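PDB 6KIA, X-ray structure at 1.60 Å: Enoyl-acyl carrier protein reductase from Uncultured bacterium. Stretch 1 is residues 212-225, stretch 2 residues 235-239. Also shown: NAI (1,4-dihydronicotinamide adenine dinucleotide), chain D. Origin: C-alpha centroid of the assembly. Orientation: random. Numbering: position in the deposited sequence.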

# COMPACT_ATOMS: atom_id res chain seq x y z
N THR A 212 -3.77 -12.11 -4.60
CA THR A 212 -3.74 -11.47 -5.91
C THR A 212 -2.32 -11.43 -6.52
O THR A 212 -2.17 -11.49 -7.74
CB THR A 212 -4.27 -10.03 -5.84
OG1 THR A 212 -3.60 -9.34 -4.77
CG2 THR A 212 -5.76 -10.03 -5.55
N PHE A 213 -1.28 -11.28 -5.68
CA PHE A 213 0.11 -11.31 -6.16
C PHE A 213 0.46 -12.68 -6.69
O PHE A 213 1.13 -12.80 -7.71
CB PHE A 213 1.07 -10.89 -5.04
CG PHE A 213 2.45 -10.53 -5.50
CD1 PHE A 213 2.67 -9.66 -6.57
CD2 PHE A 213 3.55 -10.95 -4.76
CE1 PHE A 213 3.97 -9.29 -6.94
CE2 PHE A 213 4.84 -10.59 -5.13
CZ PHE A 213 5.06 -9.75 -6.22
N LEU A 214 0.01 -13.71 -5.98
CA LEU A 214 0.23 -15.08 -6.43
C LEU A 214 -0.49 -15.30 -7.74
O LEU A 214 0.05 -15.94 -8.64
CB LEU A 214 -0.24 -16.11 -5.39
CG LEU A 214 -0.14 -17.56 -5.89
CD1 LEU A 214 1.33 -17.97 -6.06
CD2 LEU A 214 -0.86 -18.53 -4.96
N HIS A 215 -1.72 -14.79 -7.86
CA HIS A 215 -2.49 -14.99 -9.08
C HIS A 215 -1.85 -14.25 -10.23
O HIS A 215 -1.93 -14.69 -11.38
CB HIS A 215 -3.93 -14.52 -8.90
CG HIS A 215 -4.66 -15.29 -7.85
ND1 HIS A 215 -4.49 -16.65 -7.69
CD2 HIS A 215 -5.52 -14.90 -6.88
CE1 HIS A 215 -5.23 -17.07 -6.68
NE2 HIS A 215 -5.87 -16.02 -6.17
N LEU A 216 -1.19 -13.14 -9.92
CA LEU A 216 -0.45 -12.41 -10.93
C LEU A 216 0.74 -13.21 -11.41
O LEU A 216 0.94 -13.37 -12.62
CB LEU A 216 0.03 -11.08 -10.35
CG LEU A 216 1.08 -10.33 -11.17
CD1 LEU A 216 0.62 -10.07 -12.62
CD2 LEU A 216 1.47 -9.06 -10.44
N ILE A 217 1.49 -13.76 -10.47
CA ILE A 217 2.69 -14.51 -10.83
C ILE A 217 2.33 -15.79 -11.61
O ILE A 217 2.97 -16.12 -12.63
CB ILE A 217 3.51 -14.86 -9.57
CG1 ILE A 217 4.14 -13.56 -9.02
CG2 ILE A 217 4.64 -15.84 -9.91
CD1 ILE A 217 4.72 -13.69 -7.61
N GLU A 218 1.33 -16.51 -11.13
CA GLU A 218 0.90 -17.74 -11.82
C GLU A 218 0.22 -17.47 -13.16
O GLU A 218 0.45 -18.18 -14.14
CB GLU A 218 -0.04 -18.53 -10.91
CG GLU A 218 0.73 -19.26 -9.84
CD GLU A 218 -0.18 -19.96 -8.84
OE1 GLU A 218 -1.42 -19.81 -8.92
OE2 GLU A 218 0.36 -20.70 -8.01
N GLY A 219 -0.61 -16.44 -13.19
CA GLY A 219 -1.37 -16.09 -14.38
C GLY A 219 -0.47 -15.62 -15.51
O GLY A 219 -0.80 -15.83 -16.68
N SER A 220 0.67 -15.03 -15.16
CA SER A 220 1.59 -14.49 -16.18
C SER A 220 2.71 -15.47 -16.55
O SER A 220 3.66 -15.10 -17.26
CB SER A 220 2.18 -13.17 -15.69
OG SER A 220 2.94 -13.36 -14.50
N ALA A 221 2.60 -16.72 -16.10
CA ALA A 221 3.67 -17.70 -16.25
C ALA A 221 4.05 -17.97 -17.70
O ALA A 221 5.23 -18.10 -18.01
CB ALA A 221 3.28 -19.02 -15.57
N ALA A 222 3.05 -18.07 -18.58
CA ALA A 222 3.30 -18.37 -20.00
C ALA A 222 4.05 -17.22 -20.66
O ALA A 222 5.01 -17.42 -21.41
CB ALA A 222 2.01 -18.65 -20.72
N ILE A 223 3.59 -16.00 -20.37
CA ILE A 223 4.29 -14.81 -20.84
C ILE A 223 5.73 -14.79 -20.35
O ILE A 223 6.67 -14.55 -21.13
CB ILE A 223 3.56 -13.52 -20.37
CG1 ILE A 223 2.19 -13.41 -21.04
CG2 ILE A 223 4.40 -12.30 -20.70
CD1 ILE A 223 1.31 -12.28 -20.47
N ARG A 224 5.90 -15.00 -19.05
CA ARG A 224 7.22 -15.02 -18.41
C ARG A 224 8.15 -16.01 -19.12
O ARG A 224 9.29 -15.67 -19.45
CB ARG A 224 7.10 -15.35 -16.91
CG ARG A 224 8.43 -15.32 -16.19
CD ARG A 224 8.28 -15.43 -14.66
NE ARG A 224 7.78 -16.74 -14.23
CZ ARG A 224 6.55 -16.97 -13.77
NH1 ARG A 224 5.67 -15.97 -13.68
NH2 ARG A 224 6.19 -18.20 -13.40
N ALA A 225 7.68 -17.24 -19.28
CA ALA A 225 8.47 -18.27 -19.95
C ALA A 225 8.88 -17.86 -21.37
O ALA A 225 10.04 -18.02 -21.77
CB ALA A 225 7.72 -19.57 -19.98
N ARG A 235 10.12 -8.92 -14.27
CA ARG A 235 10.16 -8.51 -12.88
C ARG A 235 8.74 -8.34 -12.34
O ARG A 235 7.82 -7.94 -13.06
CB ARG A 235 10.91 -7.19 -12.76
CG ARG A 235 12.33 -7.20 -13.28
CD ARG A 235 13.22 -8.13 -12.48
NE ARG A 235 14.61 -8.02 -12.92
CZ ARG A 235 15.17 -8.85 -13.80
NH1 ARG A 235 14.47 -9.85 -14.28
NH2 ARG A 235 16.44 -8.68 -14.16
N TYR A 236 8.57 -8.65 -11.06
CA TYR A 236 7.33 -8.37 -10.32
C TYR A 236 7.67 -7.51 -9.12
O TYR A 236 8.66 -7.78 -8.44
CB TYR A 236 6.64 -9.65 -9.84
CG TYR A 236 6.32 -10.59 -10.97
CD1 TYR A 236 7.29 -11.47 -11.46
CD2 TYR A 236 5.07 -10.59 -11.58
CE1 TYR A 236 7.01 -12.32 -12.52
CE2 TYR A 236 4.79 -11.45 -12.63
CZ TYR A 236 5.77 -12.30 -13.09
OH TYR A 236 5.50 -13.16 -14.13
N SER A 237 6.87 -6.48 -8.87
CA SER A 237 7.05 -5.68 -7.66
C SER A 237 5.72 -5.62 -6.94
O SER A 237 4.66 -5.79 -7.57
CB SER A 237 7.54 -4.27 -8.00
OG SER A 237 6.53 -3.54 -8.69
N ALA A 238 5.75 -5.41 -5.63
CA ALA A 238 4.55 -5.18 -4.85
C ALA A 238 4.88 -4.14 -3.80
O ALA A 238 6.03 -4.02 -3.38
CB ALA A 238 4.02 -6.46 -4.19
N TYR A 239 3.87 -3.40 -3.37
CA TYR A 239 4.03 -2.43 -2.29
C TYR A 239 3.66 -3.12 -0.99
O TYR A 239 2.52 -3.54 -0.81
CB TYR A 239 3.15 -1.20 -2.51
CG TYR A 239 3.63 -0.29 -3.63
CD1 TYR A 239 4.54 0.74 -3.38
CD2 TYR A 239 3.16 -0.46 -4.93
CE1 TYR A 239 4.97 1.56 -4.39
CE2 TYR A 239 3.60 0.36 -5.96
CZ TYR A 239 4.49 1.36 -5.67
OH TYR A 239 4.93 2.19 -6.68
PA NAI D . -4.58 3.55 -3.20
O1A NAI D . -4.19 4.60 -4.20
O2A NAI D . -6.00 3.60 -2.66
O5B NAI D . -4.26 2.14 -3.85
C5B NAI D . -5.04 1.01 -3.51
C4B NAI D . -4.75 0.01 -4.68
O4B NAI D . -5.48 -1.30 -4.27
C3B NAI D . -5.24 0.39 -5.80
O3B NAI D . -4.35 0.08 -6.94
C2B NAI D . -6.67 -0.44 -5.95
O2B NAI D . -7.09 -0.44 -7.36
C1B NAI D . -6.38 -1.60 -5.47
N9A NAI D . -7.56 -2.23 -4.84
C8A NAI D . -8.31 -1.96 -3.75
N7A NAI D . -9.26 -2.88 -3.67
C5A NAI D . -9.10 -3.74 -4.70
C6A NAI D . -9.86 -4.86 -5.02
N6A NAI D . -11.02 -5.47 -4.42
N1A NAI D . -9.52 -5.57 -6.11
C2A NAI D . -8.46 -5.19 -6.88
N3A NAI D . -7.69 -4.08 -6.55
C4A NAI D . -8.04 -3.35 -5.45
O3 NAI D . -3.61 3.61 -1.86
PN NAI D . -2.07 3.16 -1.69
O1N NAI D . -1.20 3.89 -2.67
O2N NAI D . -1.77 3.50 -0.24
O5D NAI D . -2.00 1.59 -1.93
C5D NAI D . -1.14 1.02 -2.91
C4D NAI D . -0.27 -0.04 -2.20
O4D NAI D . 0.57 0.58 -1.39
C3D NAI D . -1.12 -0.93 -1.30
O3D NAI D . -0.83 -2.27 -1.47
C2D NAI D . -0.65 -0.48 0.10
O2D NAI D . -0.98 -1.53 1.08
C1D NAI D . 0.63 -0.25 -0.05
N1N NAI D . 1.21 0.58 1.00
C2N NAI D . 0.57 1.71 1.47
C3N NAI D . 1.14 2.44 2.52
C7N NAI D . 0.48 3.72 3.05
O7N NAI D . 0.78 4.18 4.14
N7N NAI D . -0.49 4.37 2.23
C4N NAI D . 2.35 2.08 3.10
C5N NAI D . 3.01 0.96 2.58
C6N NAI D . 2.43 0.22 1.54

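Helix 212-219 runs nearly antiparallel to strand 235-239, their axes 171° apart in direction and 10.3 Å apart at closest approach. Tyr 236 supplies most of the strand's share of this contact: its CA-to-CB bond points toward the helix, and its ring enters a hollow lined by Leu 216, Ile 217 and Ser 220. Ile 217 CG1 lies over one ring face, 4.2 Å from the Tyr 236 ring centroid and 15° off the normal, a CH-pi contact, while Leu 216 CG meets the ring edge at Tyr 236 CD2 (4.0 Å).

The Tyr 236 hydroxyl reaches the break between the two helices, at Ser 220. Tyr 236 OH donates to Ser 220 OG (2.6 Å) and accepts from Arg 224 NH1 (2.9 Å). Both partners bond back to carbonyls of the first helix: Ser 220 OG donates to Leu 216 O (2.7 Å), and Arg 224 NH1 donates to Ile 217 O (2.9 Å), so the buried phenol joins a short chain of hydrogen bonds.

At the other end, the CA-to-CB bond of Phe 213 points sideways to the strand, but the end of its side chain comes nearer. The Ala 238 methyl sits over one face of the ring, CB 4.0 Å from the Phe 213 ring centroid, and Phe 213 CE1 also packs against Tyr 236 CB (4.0 Å).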